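Side-chain contact in conserved hypothetical secreted protein (PDB 4RNZ), which is a cell shape-determining protein of the M23B metallopeptidase family that binds zinc and probably cleaves peptidoglycan: residues A[99-104]-A[126-131]. Numbering follows the deposited sequence.
Sequences TSPYQD and VPFKRL
Pro101 sets its ring against two apolar side chains, Phe128 and Leu131, and no hydrogen bond joins the segments. Its CB and CG both lie near Phe128 CZ (3.9 and 4.1 Å), and CG in addition meets Leu131 CD1 at 4.0 Å. Phe128 reaches across with the far end of its ring: CG is anti to the backbone N (chi1 -172°), which carries CZ to the proline although the CB itself does not point there. Pro101 CB approaches that ring obliquely, the two side chains running past each other in opposite directions. Leu131, by contrast, directs its CB at the proline and touches with one methyl branch.

Ser100 is the N-cap of helix 101-109, its OG accepting from Gln103 N at 3.2 Å, nearly straight (168°). Asp104 OD2 ties back Thr99 N (3.1 Å, syn side).

The contact is plain apolar surface packing in the second domain of Csd3, away from the zinc and nickel sites; it buries 99 Å² and joins the start of helix 101-109 to the exit of helix 126-129. Ile137 of strand 136-146 touches both Pro101 and Leu131; Phe128 also packs on Met119 of helix 112-121 and meets the Tyr122 ring with planes about 15° apart.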
ATOM      1  N   THR A  99      -1.670  20.487  19.814  1.00 45.60           N
ATOM      2  CA  THR A  99      -2.978  20.750  19.223  1.00 43.94           C
ATOM      3  C   THR A  99      -3.887  19.532  18.997  1.00 44.98           C
ATOM      4  O   THR A  99      -4.698  19.209  19.859  1.00 43.22           O
ATOM      5  CB  THR A  99      -2.769  21.495  17.901  1.00 44.11           C
ATOM      6  OG1 THR A  99      -2.064  20.654  16.984  1.00 48.83           O
ATOM      7  CG2 THR A  99      -1.959  22.769  18.125  1.00 43.92           C
ATOM      8  N   SER A 100      -3.706  18.819  17.875  1.00 45.08           N
ATOM      9  CA  SER A 100      -4.370  17.517  17.660  1.00 44.17           C
ATOM     10  C   SER A 100      -3.248  16.616  17.179  1.00 40.88           C
ATOM     11  O   SER A 100      -2.252  17.118  16.680  1.00 37.61           O
ATOM     12  CB  SER A 100      -5.535  17.591  16.664  1.00 47.63           C
ATOM     13  OG  SER A 100      -5.081  17.809  15.314  1.00 48.64           O
ATOM     14  N   PRO A 101      -3.416  15.277  17.279  1.00 41.50           N
ATOM     15  CA  PRO A 101      -2.394  14.380  16.729  1.00 37.94           C
ATOM     16  C   PRO A 101      -2.097  14.697  15.273  1.00 37.30           C
ATOM     17  O   PRO A 101      -0.931  14.773  14.895  1.00 39.33           O
ATOM     18  CB  PRO A 101      -3.048  12.999  16.841  1.00 38.55           C
ATOM     19  CG  PRO A 101      -3.869  13.127  18.081  1.00 39.46           C
ATOM     20  CD  PRO A 101      -4.430  14.528  18.039  1.00 39.25           C
ATOM     21  N   TYR A 102      -3.139  14.922  14.478  1.00 34.65           N
ATOM     22  CA  TYR A 102      -2.947  15.127  13.039  1.00 37.34           C
ATOM     23  C   TYR A 102      -2.163  16.398  12.729  1.00 37.04           C
ATOM     24  O   TYR A 102      -1.227  16.401  11.935  1.00 38.17           O
ATOM     25  CB  TYR A 102      -4.286  15.140  12.292  1.00 36.03           C
ATOM     26  CG  TYR A 102      -4.133  14.853  10.825  1.00 35.38           C
ATOM     27  CD1 TYR A 102      -3.783  15.849   9.943  1.00 36.19           C
ATOM     28  CD2 TYR A 102      -4.310  13.564  10.324  1.00 35.34           C
ATOM     29  CE1 TYR A 102      -3.621  15.597   8.595  1.00 36.30           C
ATOM     30  CE2 TYR A 102      -4.149  13.300   8.980  1.00 35.85           C
ATOM     31  CZ  TYR A 102      -3.803  14.323   8.116  1.00 37.57           C
ATOM     32  OH  TYR A 102      -3.640  14.101   6.772  1.00 38.68           O
ATOM     33  N   GLN A 103      -2.560  17.493  13.339  1.00 37.11           N
ATOM     34  CA  GLN A 103      -1.908  18.769  13.069  1.00 37.37           C
ATOM     35  C   GLN A 103      -0.439  18.759  13.525  1.00 34.24           C
ATOM     36  O   GLN A 103       0.456  19.233  12.820  1.00 38.94           O
ATOM     37  CB  GLN A 103      -2.684  19.900  13.748  1.00 35.61           C
ATOM     38  CG  GLN A 103      -1.984  21.233  13.636  1.00 37.71           C
ATOM     39  CD  GLN A 103      -2.805  22.411  14.116  1.00 39.62           C
ATOM     40  OE1 GLN A 103      -3.930  22.280  14.601  1.00 41.35           O
ATOM     41  NE2 GLN A 103      -2.232  23.585  13.974  1.00 42.59           N
ATOM     42  N   ASP A 104      -0.202  18.214  14.705  1.00 35.86           N
ATOM     43  CA  ASP A 104       1.141  18.119  15.235  1.00 36.26           C
ATOM     44  C   ASP A 104       2.074  17.265  14.371  1.00 36.78           C
ATOM     45  O   ASP A 104       3.220  17.656  14.127  1.00 33.34           O
ATOM     46  CB  ASP A 104       1.107  17.621  16.667  1.00 37.02           C
ATOM     47  CG  ASP A 104       0.550  18.667  17.633  1.00 43.60           C
ATOM     48  OD1 ASP A 104       0.451  19.863  17.270  1.00 40.93           O
ATOM     49  OD2 ASP A 104       0.174  18.282  18.753  1.00 45.67           O
ATOM     50  N   VAL A 126      -9.283   3.296  21.854  1.00 45.49           N
ATOM     51  CA  VAL A 126      -9.969   4.168  22.817  1.00 47.00           C
ATOM     52  C   VAL A 126      -8.984   5.153  23.453  1.00 42.19           C
ATOM     53  O   VAL A 126      -9.263   6.349  23.457  1.00 46.80           O
ATOM     54  CB  VAL A 126     -10.871   3.408  23.847  1.00 47.59           C
ATOM     55  CG1 VAL A 126     -12.031   2.740  23.129  1.00 49.63           C
ATOM     56  CG2 VAL A 126     -10.126   2.363  24.657  1.00 50.06           C
ATOM     57  N   PRO A 127      -7.811   4.679  23.923  1.00 41.78           N
ATOM     58  CA  PRO A 127      -6.830   5.659  24.408  1.00 42.12           C
ATOM     59  C   PRO A 127      -6.433   6.721  23.379  1.00 43.53           C
ATOM     60  O   PRO A 127      -6.172   7.882  23.754  1.00 41.94           O
ATOM     61  CB  PRO A 127      -5.593   4.804  24.739  1.00 41.29           C
ATOM     62  CG  PRO A 127      -6.045   3.379  24.722  1.00 39.96           C
ATOM     63  CD  PRO A 127      -7.198   3.337  23.779  1.00 42.29           C
ATOM     64  N   PHE A 128      -6.377   6.338  22.100  1.00 43.64           N
ATOM     65  CA  PHE A 128      -6.011   7.290  21.060  1.00 44.53           C
ATOM     66  C   PHE A 128      -7.004   8.440  20.985  1.00 43.62           C
ATOM     67  O   PHE A 128      -6.601   9.594  20.952  1.00 44.01           O
ATOM     68  CB  PHE A 128      -5.883   6.632  19.683  1.00 41.67           C
ATOM     69  CG  PHE A 128      -5.327   7.562  18.628  1.00 44.04           C
ATOM     70  CD1 PHE A 128      -3.956   7.801  18.539  1.00 43.12           C
ATOM     71  CD2 PHE A 128      -6.173   8.222  17.738  1.00 43.81           C
ATOM     72  CE1 PHE A 128      -3.453   8.668  17.578  1.00 44.10           C
ATOM     73  CE2 PHE A 128      -5.672   9.096  16.787  1.00 41.80           C
ATOM     74  CZ  PHE A 128      -4.314   9.316  16.703  1.00 41.96           C
ATOM     75  N   LYS A 129      -8.295   8.127  20.946  1.00 48.62           N
ATOM     76  CA  LYS A 129      -9.352   9.160  20.846  1.00 51.29           C
ATOM     77  C   LYS A 129      -9.370  10.100  22.058  1.00 47.73           C
ATOM     78  O   LYS A 129      -9.858  11.240  21.969  1.00 44.87           O
ATOM     79  CB  LYS A 129     -10.732   8.513  20.732  1.00 56.69           C
ATOM     80  CG  LYS A 129     -10.923   7.573  19.549  1.00 64.22           C
ATOM     81  CD  LYS A 129     -11.900   6.451  19.901  1.00 65.30           C
ATOM     82  CE  LYS A 129     -11.877   5.325  18.881  1.00 68.88           C
ATOM     83  NZ  LYS A 129     -12.550   5.720  17.618  1.00 68.85           N
ATOM     84  N   ARG A 130      -8.835   9.616  23.178  1.00 46.13           N
ATOM     85  CA  ARG A 130      -8.759  10.386  24.426  1.00 51.25           C
ATOM     86  C   ARG A 130      -7.415  11.062  24.690  1.00 49.92           C
ATOM     87  O   ARG A 130      -7.104  11.433  25.833  1.00 48.71           O
ATOM     88  CB  ARG A 130      -9.088   9.463  25.588  1.00 54.08           C
ATOM     89  CG  ARG A 130     -10.494   8.901  25.499  1.00 58.23           C
ATOM     90  CD  ARG A 130     -10.820   8.053  26.709  1.00 60.97           C
ATOM     91  NE  ARG A 130     -12.117   7.397  26.543  1.00 61.99           N
ATOM     92  CZ  ARG A 130     -12.533   6.350  27.250  1.00 60.22           C
ATOM     93  NH1 ARG A 130     -11.763   5.819  28.199  1.00 61.92           N
ATOM     94  NH2 ARG A 130     -13.728   5.826  27.008  1.00 57.71           N
ATOM     95  N   LEU A 131      -6.600  11.224  23.656  1.00 47.24           N
ATOM     96  CA  LEU A 131      -5.322  11.901  23.850  1.00 46.75           C
ATOM     97  C   LEU A 131      -5.573  13.390  24.116  1.00 45.27           C
ATOM     98  O   LEU A 131      -6.410  14.019  23.456  1.00 42.76           O
ATOM     99  CB  LEU A 131      -4.408  11.757  22.635  1.00 47.19           C
ATOM    100  CG  LEU A 131      -3.759  10.399  22.353  1.00 45.55           C
ATOM    101  CD1 LEU A 131      -3.020  10.502  21.026  1.00 48.25           C
ATOM    102  CD2 LEU A 131      -2.816   9.982  23.462  1.00 45.01           C
TER